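Side-chain contacts in putative acetyltransferase (PDB 3DSB), which probably transfers an acyl group, perhaps acetyl from acetyl-coenzyme A, to a substrate that is not known: residues D18-F23 / Y57-V62; K65-I70 / K99-Y104; Y108-C113 / S139-E144. All coordinates share one frame; numbering follows the deposited sequence.

Interaction 1 (D18-F23 / Y57-V62)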
loop_
_atom_site.group_PDB
_atom_site.type_symbol
_atom_site.label_atom_id
_atom_site.label_comp_id
_atom_site.label_asym_id
_atom_site.label_seq_id
_atom_site.Cartn_x
_atom_site.Cartn_y
_atom_site.Cartn_z
ATOM N N ASP A 18 -2.084 20.446 -13.338
ATOM C CA ASP A 18 -1.033 21.390 -12.997
ATOM C C ASP A 18 -1.118 21.845 -11.549
ATOM O O ASP A 18 -0.091 21.976 -10.865
ATOM C CB ASP A 18 -1.074 22.617 -13.926
ATOM C CG ASP A 18 -0.595 22.306 -15.327
ATOM O OD1 ASP A 18 -0.157 21.161 -15.587
ATOM O OD2 ASP A 18 -0.659 23.224 -16.179
ATOM N N THR A 19 -2.342 22.076 -11.081
ATOM C CA THR A 19 -2.538 22.506 -9.691
ATOM C C THR A 19 -2.150 21.394 -8.701
ATOM O O THR A 19 -1.486 21.651 -7.701
ATOM C CB THR A 19 -3.973 22.944 -9.482
ATOM O OG1 THR A 19 -4.230 24.025 -10.389
ATOM C CG2 THR A 19 -4.201 23.414 -8.050
ATOM N N ILE A 20 -2.568 20.164 -8.966
ATOM C CA ILE A 20 -2.211 19.048 -8.061
ATOM C C ILE A 20 -0.695 18.828 -8.034
ATOM O O ILE A 20 -0.118 18.551 -6.965
ATOM C CB ILE A 20 -2.974 17.767 -8.463
ATOM C CG1 ILE A 20 -4.466 17.948 -8.127
ATOM C CG2 ILE A 20 -2.417 16.551 -7.766
ATOM C CD1 ILE A 20 -5.368 16.855 -8.680
ATOM N N ALA A 21 -0.046 18.954 -9.183
ATOM C CA ALA A 21 1.402 18.799 -9.221
ATOM C C ALA A 21 2.039 19.956 -8.395
ATOM O O ALA A 21 2.915 19.706 -7.551
ATOM C CB ALA A 21 1.923 18.755 -10.671
ATOM N N LYS A 22 1.578 21.206 -8.575
ATOM C CA LYS A 22 2.145 22.295 -7.799
ATOM C C LYS A 22 1.933 22.054 -6.287
ATOM O O LYS A 22 2.837 22.263 -5.479
ATOM C CB LYS A 22 1.508 23.630 -8.241
ATOM C CG LYS A 22 1.839 24.821 -7.368
ATOM C CD LYS A 22 1.127 26.068 -7.874
ATOM C CE LYS A 22 -0.351 26.000 -7.545
ATOM N NZ LYS A 22 -0.975 27.348 -7.799
ATOM N N PHE A 23 0.733 21.610 -5.907
ATOM C CA PHE A 23 0.453 21.374 -4.494
ATOM C C PHE A 23 1.384 20.299 -3.923
ATOM O O PHE A 23 1.882 20.401 -2.784
ATOM C CB PHE A 23 -0.981 20.886 -4.300
ATOM C CG PHE A 23 -2.038 21.961 -4.379
ATOM C CD1 PHE A 23 -1.716 23.297 -4.560
ATOM C CD2 PHE A 23 -3.374 21.593 -4.215
ATOM C CE1 PHE A 23 -2.733 24.289 -4.588
ATOM C CE2 PHE A 23 -4.400 22.560 -4.276
ATOM C CZ PHE A 23 -4.066 23.891 -4.450
ATOM N N TYR A 57 -7.348 11.150 -6.293
ATOM C CA TYR A 57 -7.311 12.484 -5.715
ATOM C C TYR A 57 -8.715 12.996 -5.554
ATOM O O TYR A 57 -9.569 12.816 -6.447
ATOM C CB TYR A 57 -6.591 13.472 -6.622
ATOM C CG TYR A 57 -5.150 13.178 -6.897
ATOM C CD1 TYR A 57 -4.170 13.543 -5.998
ATOM C CD2 TYR A 57 -4.759 12.684 -8.145
ATOM C CE1 TYR A 57 -2.801 13.321 -6.304
ATOM C CE2 TYR A 57 -3.445 12.447 -8.452
ATOM C CZ TYR A 57 -2.455 12.784 -7.530
ATOM O OH TYR A 57 -1.150 12.526 -7.881
ATOM N N HIS A 58 -8.937 13.690 -4.437
ATOM C CA HIS A 58 -10.109 14.549 -4.276
ATOM C C HIS A 58 -9.580 15.953 -4.037
ATOM O O HIS A 58 -8.540 16.145 -3.372
ATOM C CB HIS A 58 -10.992 14.120 -3.094
ATOM C CG HIS A 58 -11.712 12.829 -3.320
ATOM N ND1 HIS A 58 -11.089 11.604 -3.189
ATOM C CD2 HIS A 58 -12.981 12.565 -3.728
ATOM C CE1 HIS A 58 -11.953 10.640 -3.475
ATOM N NE2 HIS A 58 -13.104 11.194 -3.812
ATOM N N VAL A 59 -10.318 16.939 -4.539
ATOM C CA VAL A 59 -9.942 18.324 -4.368
ATOM C C VAL A 59 -11.104 19.082 -3.726
ATOM O O VAL A 59 -12.296 18.747 -3.914
ATOM C CB VAL A 59 -9.586 18.979 -5.735
ATOM C CG1 VAL A 59 -8.267 18.423 -6.249
ATOM C CG2 VAL A 59 -10.715 18.779 -6.803
ATOM N N TYR A 60 -10.695 20.073 -2.935
ATOM C CA TYR A 60 -11.626 21.021 -2.297
ATOM C C TYR A 60 -11.658 22.275 -3.168
ATOM O O TYR A 60 -10.622 22.825 -3.494
ATOM C CB TYR A 60 -11.118 21.324 -0.898
ATOM C CG TYR A 60 -12.054 22.095 0.002
ATOM C CD1 TYR A 60 -12.754 21.447 1.023
ATOM C CD2 TYR A 60 -12.181 23.476 -0.125
ATOM C CE1 TYR A 60 -13.611 22.160 1.882
ATOM C CE2 TYR A 60 -12.991 24.185 0.722
ATOM C CZ TYR A 60 -13.688 23.533 1.725
ATOM O OH TYR A 60 -14.493 24.274 2.555
ATOM N N THR A 61 -12.860 22.659 -3.623
ATOM C CA THR A 61 -12.960 23.813 -4.530
ATOM C C THR A 61 -13.866 24.888 -3.961
ATOM O O THR A 61 -14.843 24.598 -3.243
ATOM C CB THR A 61 -13.477 23.399 -5.952
ATOM O OG1 THR A 61 -14.842 22.976 -5.875
ATOM C CG2 THR A 61 -12.623 22.248 -6.524
ATOM N N VAL A 62 -13.524 26.124 -4.299
ATOM C CA VAL A 62 -14.270 27.291 -3.828
ATOM C C VAL A 62 -14.551 28.138 -5.053
ATOM O O VAL A 62 -13.629 28.672 -5.648
ATOM C CB VAL A 62 -13.449 28.090 -2.797
ATOM C CG1 VAL A 62 -14.214 29.371 -2.379
ATOM C CG2 VAL A 62 -13.090 27.217 -1.548
#

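Interaction 2 (K65-I70 / K99-Y104). With SO4 (sulfate ion), chain C.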
loop_
_atom_site.group_PDB
_atom_site.type_symbol
_atom_site.label_atom_id
_atom_site.label_comp_id
_atom_site.label_asym_id
_atom_site.label_seq_id
_atom_site.Cartn_x
_atom_site.Cartn_y
_atom_site.Cartn_z
ATOM N N LYS A 65 -12.392 27.150 -7.887
ATOM C CA LYS A 65 -10.942 27.190 -7.688
ATOM C C LYS A 65 -10.510 26.047 -6.783
ATOM O O LYS A 65 -11.031 25.922 -5.673
ATOM C CB LYS A 65 -10.552 28.515 -7.039
ATOM C CG LYS A 65 -9.066 28.684 -6.819
ATOM C CD LYS A 65 -8.781 30.038 -6.161
ATOM C CE LYS A 65 -7.310 30.161 -5.752
ATOM N NZ LYS A 65 -6.363 29.828 -6.858
ATOM N N VAL A 66 -9.580 25.225 -7.268
ATOM C CA VAL A 66 -9.039 24.148 -6.460
ATOM C C VAL A 66 -8.072 24.758 -5.429
ATOM O O VAL A 66 -7.092 25.398 -5.816
ATOM C CB VAL A 66 -8.293 23.145 -7.334
ATOM C CG1 VAL A 66 -7.453 22.206 -6.445
ATOM C CG2 VAL A 66 -9.271 22.369 -8.216
ATOM N N VAL A 67 -8.333 24.543 -4.131
ATOM C CA VAL A 67 -7.518 25.124 -3.074
ATOM C C VAL A 67 -6.909 24.068 -2.117
ATOM O O VAL A 67 -6.157 24.418 -1.207
ATOM C CB VAL A 67 -8.300 26.165 -2.239
ATOM C CG1 VAL A 67 -8.861 27.267 -3.144
ATOM C CG2 VAL A 67 -9.449 25.514 -1.496
ATOM N N ALA A 68 -7.265 22.787 -2.298
ATOM C CA ALA A 68 -6.657 21.715 -1.486
ATOM C C ALA A 68 -6.861 20.390 -2.136
ATOM O O ALA A 68 -7.718 20.239 -3.006
ATOM C CB ALA A 68 -7.247 21.695 -0.086
ATOM N N GLN A 69 -6.031 19.424 -1.731
ATOM C CA GLN A 69 -6.145 18.047 -2.286
ATOM C C GLN A 69 -5.848 17.020 -1.234
ATOM O O GLN A 69 -5.091 17.281 -0.285
ATOM C CB GLN A 69 -5.189 17.833 -3.457
ATOM C CG GLN A 69 -3.705 17.911 -3.089
ATOM C CD GLN A 69 -3.054 16.502 -2.998
ATOM O OE1 GLN A 69 -2.762 15.869 -4.024
ATOM N NE2 GLN A 69 -2.792 16.044 -1.780
ATOM N N ILE A 70 -6.423 15.838 -1.449
ATOM C CA ILE A 70 -6.052 14.667 -0.623
ATOM C C ILE A 70 -5.980 13.471 -1.569
ATOM O O ILE A 70 -6.792 13.365 -2.511
ATOM C CB ILE A 70 -7.099 14.430 0.524
ATOM C CG1 ILE A 70 -6.636 13.341 1.484
ATOM C CG2 ILE A 70 -8.507 14.219 -0.004
ATOM C CD1 ILE A 70 -7.352 13.369 2.883
ATOM N N LYS A 99 -8.951 27.392 8.188
ATOM C CA LYS A 99 -10.378 27.425 7.920
ATOM C C LYS A 99 -11.023 26.038 8.000
ATOM O O LYS A 99 -12.182 25.860 7.633
ATOM C CB LYS A 99 -10.653 28.051 6.543
ATOM C CG LYS A 99 -10.216 29.527 6.399
ATOM C CD LYS A 99 -11.117 30.487 7.195
ATOM C CE LYS A 99 -10.713 31.920 6.848
ATOM N NZ LYS A 99 -11.533 32.886 7.605
ATOM N N GLY A 100 -10.256 25.055 8.481
ATOM C CA GLY A 100 -10.771 23.694 8.710
ATOM C C GLY A 100 -10.715 22.757 7.506
ATOM O O GLY A 100 -11.264 21.656 7.551
ATOM N N ILE A 101 -10.078 23.203 6.422
ATOM C CA ILE A 101 -10.060 22.402 5.187
ATOM C C ILE A 101 -9.334 21.071 5.362
ATOM O O ILE A 101 -9.817 20.066 4.834
ATOM C CB ILE A 101 -9.534 23.192 3.988
ATOM C CG1 ILE A 101 -10.495 24.388 3.699
ATOM C CG2 ILE A 101 -9.381 22.277 2.754
ATOM C CD1 ILE A 101 -9.964 25.292 2.600
ATOM N N PHE A 102 -8.205 21.061 6.081
ATOM C CA PHE A 102 -7.480 19.802 6.271
ATOM C C PHE A 102 -8.457 18.769 6.880
ATOM O O PHE A 102 -8.593 17.640 6.361
ATOM C CB PHE A 102 -6.257 20.034 7.167
ATOM C CG PHE A 102 -5.425 18.808 7.392
ATOM C CD1 PHE A 102 -4.226 18.654 6.741
ATOM C CD2 PHE A 102 -5.852 17.827 8.262
ATOM C CE1 PHE A 102 -3.442 17.491 6.960
ATOM C CE2 PHE A 102 -5.092 16.667 8.463
ATOM C CZ PHE A 102 -3.890 16.513 7.835
ATOM N N ASN A 103 -9.160 19.166 7.940
ATOM C CA ASN A 103 -10.083 18.239 8.563
ATOM C C ASN A 103 -11.321 17.921 7.704
ATOM O O ASN A 103 -11.814 16.779 7.776
ATOM C CB ASN A 103 -10.522 18.715 9.952
ATOM C CG ASN A 103 -9.437 18.637 10.960
ATOM O OD1 ASN A 103 -8.387 18.031 10.727
ATOM N ND2 ASN A 103 -9.691 19.198 12.134
ATOM N N TYR A 104 -11.842 18.881 6.917
ATOM C CA TYR A 104 -12.946 18.561 6.000
ATOM C C TYR A 104 -12.520 17.431 5.056
ATOM O O TYR A 104 -13.304 16.492 4.779
ATOM C CB TYR A 104 -13.381 19.765 5.154
ATOM C CG TYR A 104 -14.211 20.811 5.849
ATOM C CD1 TYR A 104 -15.362 20.465 6.542
ATOM C CD2 TYR A 104 -13.824 22.146 5.801
ATOM C CE1 TYR A 104 -16.123 21.458 7.192
ATOM C CE2 TYR A 104 -14.569 23.147 6.434
ATOM C CZ TYR A 104 -15.702 22.786 7.133
ATOM O OH TYR A 104 -16.429 23.791 7.773
HETATM S S SO4 C . -5.641 23.642 7.786
HETATM O O1 SO4 C . -6.674 23.453 6.781
HETATM O O2 SO4 C . -4.511 22.745 7.411
HETATM O O3 SO4 C . -5.113 24.996 7.861
HETATM O O4 SO4 C . -6.120 23.137 9.069
#

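Interaction 3 (Y108-C113 / S139-E144)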
loop_
_atom_site.group_PDB
_atom_site.type_symbol
_atom_site.label_atom_id
_atom_site.label_comp_id
_atom_site.label_asym_id
_atom_site.label_seq_id
_atom_site.Cartn_x
_atom_site.Cartn_y
_atom_site.Cartn_z
ATOM N N TYR A 108 -13.882 13.643 5.152
ATOM C CA TYR A 108 -14.515 13.157 3.932
ATOM C C TYR A 108 -14.033 11.743 3.591
ATOM O O TYR A 108 -14.832 10.876 3.257
ATOM C CB TYR A 108 -14.188 14.115 2.771
ATOM C CG TYR A 108 -15.000 13.896 1.501
ATOM C CD1 TYR A 108 -16.225 14.544 1.351
ATOM C CD2 TYR A 108 -14.540 13.085 0.455
ATOM C CE1 TYR A 108 -16.996 14.394 0.236
ATOM C CE2 TYR A 108 -15.354 12.916 -0.710
ATOM C CZ TYR A 108 -16.567 13.589 -0.792
ATOM O OH TYR A 108 -17.409 13.472 -1.918
ATOM N N ILE A 109 -12.741 11.503 3.694
ATOM C CA ILE A 109 -12.205 10.172 3.407
ATOM C C ILE A 109 -12.646 9.189 4.505
ATOM O O ILE A 109 -12.997 8.044 4.203
ATOM C CB ILE A 109 -10.672 10.222 3.228
ATOM C CG1 ILE A 109 -10.289 11.229 2.123
ATOM C CG2 ILE A 109 -10.121 8.813 3.000
ATOM C CD1 ILE A 109 -10.946 11.026 0.792
ATOM N N LYS A 110 -12.643 9.624 5.764
ATOM C CA LYS A 110 -13.144 8.728 6.848
ATOM C C LYS A 110 -14.564 8.303 6.544
ATOM O O LYS A 110 -14.909 7.127 6.759
ATOM C CB LYS A 110 -13.083 9.399 8.226
ATOM C CG LYS A 110 -11.678 9.476 8.810
ATOM C CD LYS A 110 -11.533 10.441 9.975
ATOM C CE LYS A 110 -12.373 10.045 11.113
ATOM N NZ LYS A 110 -12.191 11.003 12.244
ATOM N N ASN A 111 -15.402 9.241 6.060
ATOM C CA ASN A 111 -16.787 8.895 5.718
ATOM C C ASN A 111 -16.869 7.888 4.577
ATOM O O ASN A 111 -17.673 6.946 4.619
ATOM C CB ASN A 111 -17.597 10.166 5.378
ATOM C CG ASN A 111 -19.020 9.837 4.930
ATOM O OD1 ASN A 111 -19.364 9.973 3.750
ATOM N ND2 ASN A 111 -19.826 9.353 5.854
ATOM N N ILE A 112 -16.042 8.068 3.560
ATOM C CA ILE A 112 -15.967 7.070 2.478
ATOM C C ILE A 112 -15.667 5.686 3.074
ATOM O O ILE A 112 -16.307 4.684 2.717
ATOM C CB ILE A 112 -14.885 7.421 1.405
ATOM C CG1 ILE A 112 -15.381 8.582 0.515
ATOM C CG2 ILE A 112 -14.452 6.199 0.582
ATOM C CD1 ILE A 112 -14.292 9.138 -0.393
ATOM N N CYS A 113 -14.721 5.637 4.021
ATOM C CA CYS A 113 -14.332 4.331 4.605
ATOM C C CYS A 113 -15.477 3.734 5.439
ATOM O O CYS A 113 -15.763 2.527 5.355
ATOM C CB CYS A 113 -13.084 4.497 5.480
ATOM S SG CYS A 113 -11.626 4.899 4.482
ATOM N N SER A 139 -6.197 13.562 17.042
ATOM C CA SER A 139 -7.403 14.395 17.082
ATOM C C SER A 139 -8.442 13.954 16.044
ATOM O O SER A 139 -9.628 14.333 16.123
ATOM C CB SER A 139 -7.049 15.875 16.918
ATOM O OG SER A 139 -6.499 16.368 18.128
ATOM N N LEU A 140 -7.986 13.183 15.052
ATOM C CA LEU A 140 -8.870 12.632 14.037
ATOM C C LEU A 140 -9.199 11.142 14.289
ATOM O O LEU A 140 -9.689 10.445 13.394
ATOM C CB LEU A 140 -8.236 12.825 12.651
ATOM C CG LEU A 140 -8.247 14.294 12.176
ATOM C CD1 LEU A 140 -7.124 14.482 11.173
ATOM C CD2 LEU A 140 -9.596 14.622 11.579
ATOM N N ASN A 141 -8.915 10.667 15.499
ATOM C CA ASN A 141 -9.183 9.284 15.883
ATOM C C ASN A 141 -8.323 8.275 15.117
ATOM O O ASN A 141 -8.741 7.141 14.852
ATOM C CB ASN A 141 -10.681 8.919 15.806
ATOM C CG ASN A 141 -11.521 9.723 16.788
ATOM O OD1 ASN A 141 -11.034 10.158 17.822
ATOM N ND2 ASN A 141 -12.779 9.933 16.458
HETATM N N MSE A 142 -7.129 8.713 14.744
HETATM C CA MSE A 142 -6.173 7.854 14.078
HETATM C C MSE A 142 -4.965 7.660 15.006
HETATM O O MSE A 142 -4.392 8.644 15.523
HETATM C CB MSE A 142 -5.786 8.499 12.745
HETATM C CG MSE A 142 -5.159 7.553 11.800
HETATM SE SE MSE A 142 -4.731 8.450 10.126
HETATM C CE MSE A 142 -4.984 6.919 8.961
ATOM N N TYR A 143 -4.582 6.407 15.227
ATOM C CA TYR A 143 -3.601 6.078 16.269
ATOM C C TYR A 143 -2.481 5.252 15.741
ATOM O O TYR A 143 -2.602 4.549 14.715
ATOM C CB TYR A 143 -4.263 5.377 17.486
ATOM C CG TYR A 143 -5.471 6.136 17.979
ATOM C CD1 TYR A 143 -5.305 7.282 18.725
ATOM C CD2 TYR A 143 -6.783 5.719 17.673
ATOM C CE1 TYR A 143 -6.402 8.031 19.193
ATOM C CE2 TYR A 143 -7.912 6.479 18.140
ATOM C CZ TYR A 143 -7.682 7.639 18.883
ATOM O OH TYR A 143 -8.730 8.424 19.387
ATOM N N GLU A 144 -1.344 5.376 16.408
ATOM C CA GLU A 144 -0.163 4.688 15.944
ATOM C C GLU A 144 -0.309 3.159 16.028
ATOM O O GLU A 144 -0.784 2.619 17.036
ATOM C CB GLU A 144 1.005 5.173 16.791
ATOM C CG GLU A 144 2.297 4.670 16.354
ATOM C CD GLU A 144 3.453 5.347 17.102
ATOM O OE1 GLU A 144 3.224 6.096 18.097
ATOM O OE2 GLU A 144 4.585 5.128 16.651
HETATM O O HOH W 1 -13.854 9.774 14.121
#

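Interaction 1 (D18-F23 / Y57-V62)
I20 is the one residue of the helical segment 18-23 that reaches the strand, and its two branches divide the work. The methyl CG2 sits over one face of the Y57 ring, shifted toward the rim, in a CH-pi contact 3.9 Å from the ring centroid and 23° off the normal. Its closest approach is 3.6 Å, from I20 CG2 to Y57 CE1. The other branch, with CG1 placed beside the backbone N (chi1 -70°) and CD1 extended beyond it, runs on toward the strand, where I20 CD1 meets V59 CG1 at 4.1 Å. At the same distance I20 CD1 also brushes Y57 CG, so the isoleucine spans the step between two residues whose side chains leave the same face of the strand. The tyrosine hydroxyl plays no part in this apolar contact; Y57 OH is hydrogen-bonded to D78 of the second subunit. In this GNAT-type fold the contact docks helix 17-32 on one face of the central sheet. V45 of helix 38-50 touches both I20 and Y57, strands 7-11 and 65-77 flank strand 56-62, and helix 101-115 packs against the other face through H58 and Y60.

Interaction 2 (K65-I70 / K99-Y104)
I101 meets V67 and A68 through aliphatic groups, while the F102 side chain beside them leaves the backbone away from the strand and its flat ring meets neighbours of its own: the F106 ring with the planes nearly parallel (about 10°), V90, and a sulfate oxygen placed obliquely to it. Here helix 101-115 of the GNAT fold begins, within the stretch that in relatives carries the Q/R-x-x-G-x-G/A signature for the pyrophosphate of acetyl-coenzyme A; the R-R-K-G-I-F run of this chain keeps its first arginine and its glycine but has phenylalanine at the last position. On the strand side, V67 and A68 both face Y60 in a classic beta bulge, and both present their side chains to the helix. I101 uses a different branch for each. Its CG2, anti to the backbone N, rests against A68 at 3.6 Å between I101 CG2 and A68 CB. The longer branch, fully extended at chi2 (175°), carries its end to the valine, with I101 CD1 4.1 Å from V67 CG2, and the two side chains cross at about a right angle. Y60 and V92 also touch I101, so this first residue of the helix is buried against three strands. G100, at the N-cap, has backbone angles that suit glycine. The sulfate, probably from the crystallisation liquor, takes a bond from R98 N and plausibly mimics a cofactor phosphate. From helix 101-115, F102 N donates to sulfate O1 at 2.9 Å, with an N-H...O angle of 159°.

Interaction 3 (Y108-C113 / S139-E144)
A Schellman motif ends helix 133-138, and K110 of helix 101-115 binds to it directly at L140 O and through a water at N141. In the motif M142 N bonds back to Y137 O and N141 N to E138 O, with N141 as the C-prime residue at positive phi. K110 NZ donates to the backbone carbonyl of L140, at 2.8 Å from L140 O. The donor stands above the carbonyl plane, 48° out of it, with a C=O...N angle of 123°. A bend at chi3 (62°) in an otherwise extended chain turns the ammonium to this oxygen, and L140 O also lies 3.5 Å from K110 CE. A positive charge at the C-terminal end of a helix would probably be favoured by the helix dipole. N107 OD1 accepts a weak hydrogen bond from the same ammonium, while the L140 side chain packs on N103, F106 and N107 of the lysine's own helix. Beyond the turn, Y143 and E144 pair antiparallel with a strand of the second subunit, so the contact borders the dimer interface, where Y152 of that subunit touches K110. One water bridges lysine and asparagine, accepting from K110 NZ at 2.8 Å and from N141 ND2 at 2.6 Å.

Interactions 1 and 2 lie on opposite faces of one sheet, their centres about 9 Å apart, and are joined through neighbouring strands 56-62 and 65-77: H58 O to I70 N and Y60 O to V67 N, each 2.9 Å, are probable hydrogen bonds. Interactions 2 and 3 share helix 101-115, with centres about 15 Å apart; N103 OD1 lies 3.7 Å from L140 CD2, and I70 CD1 meets I109 CG1 at 3.7 Å. Interactions 1 and 3, about 20 Å apart between centres, touch through H58. The Y57 side chain is about 9 Å from a bound trimethyl glycine, while the sulfate at interaction 2 may lie where relatives hold the pyrophosphate of the cofactor.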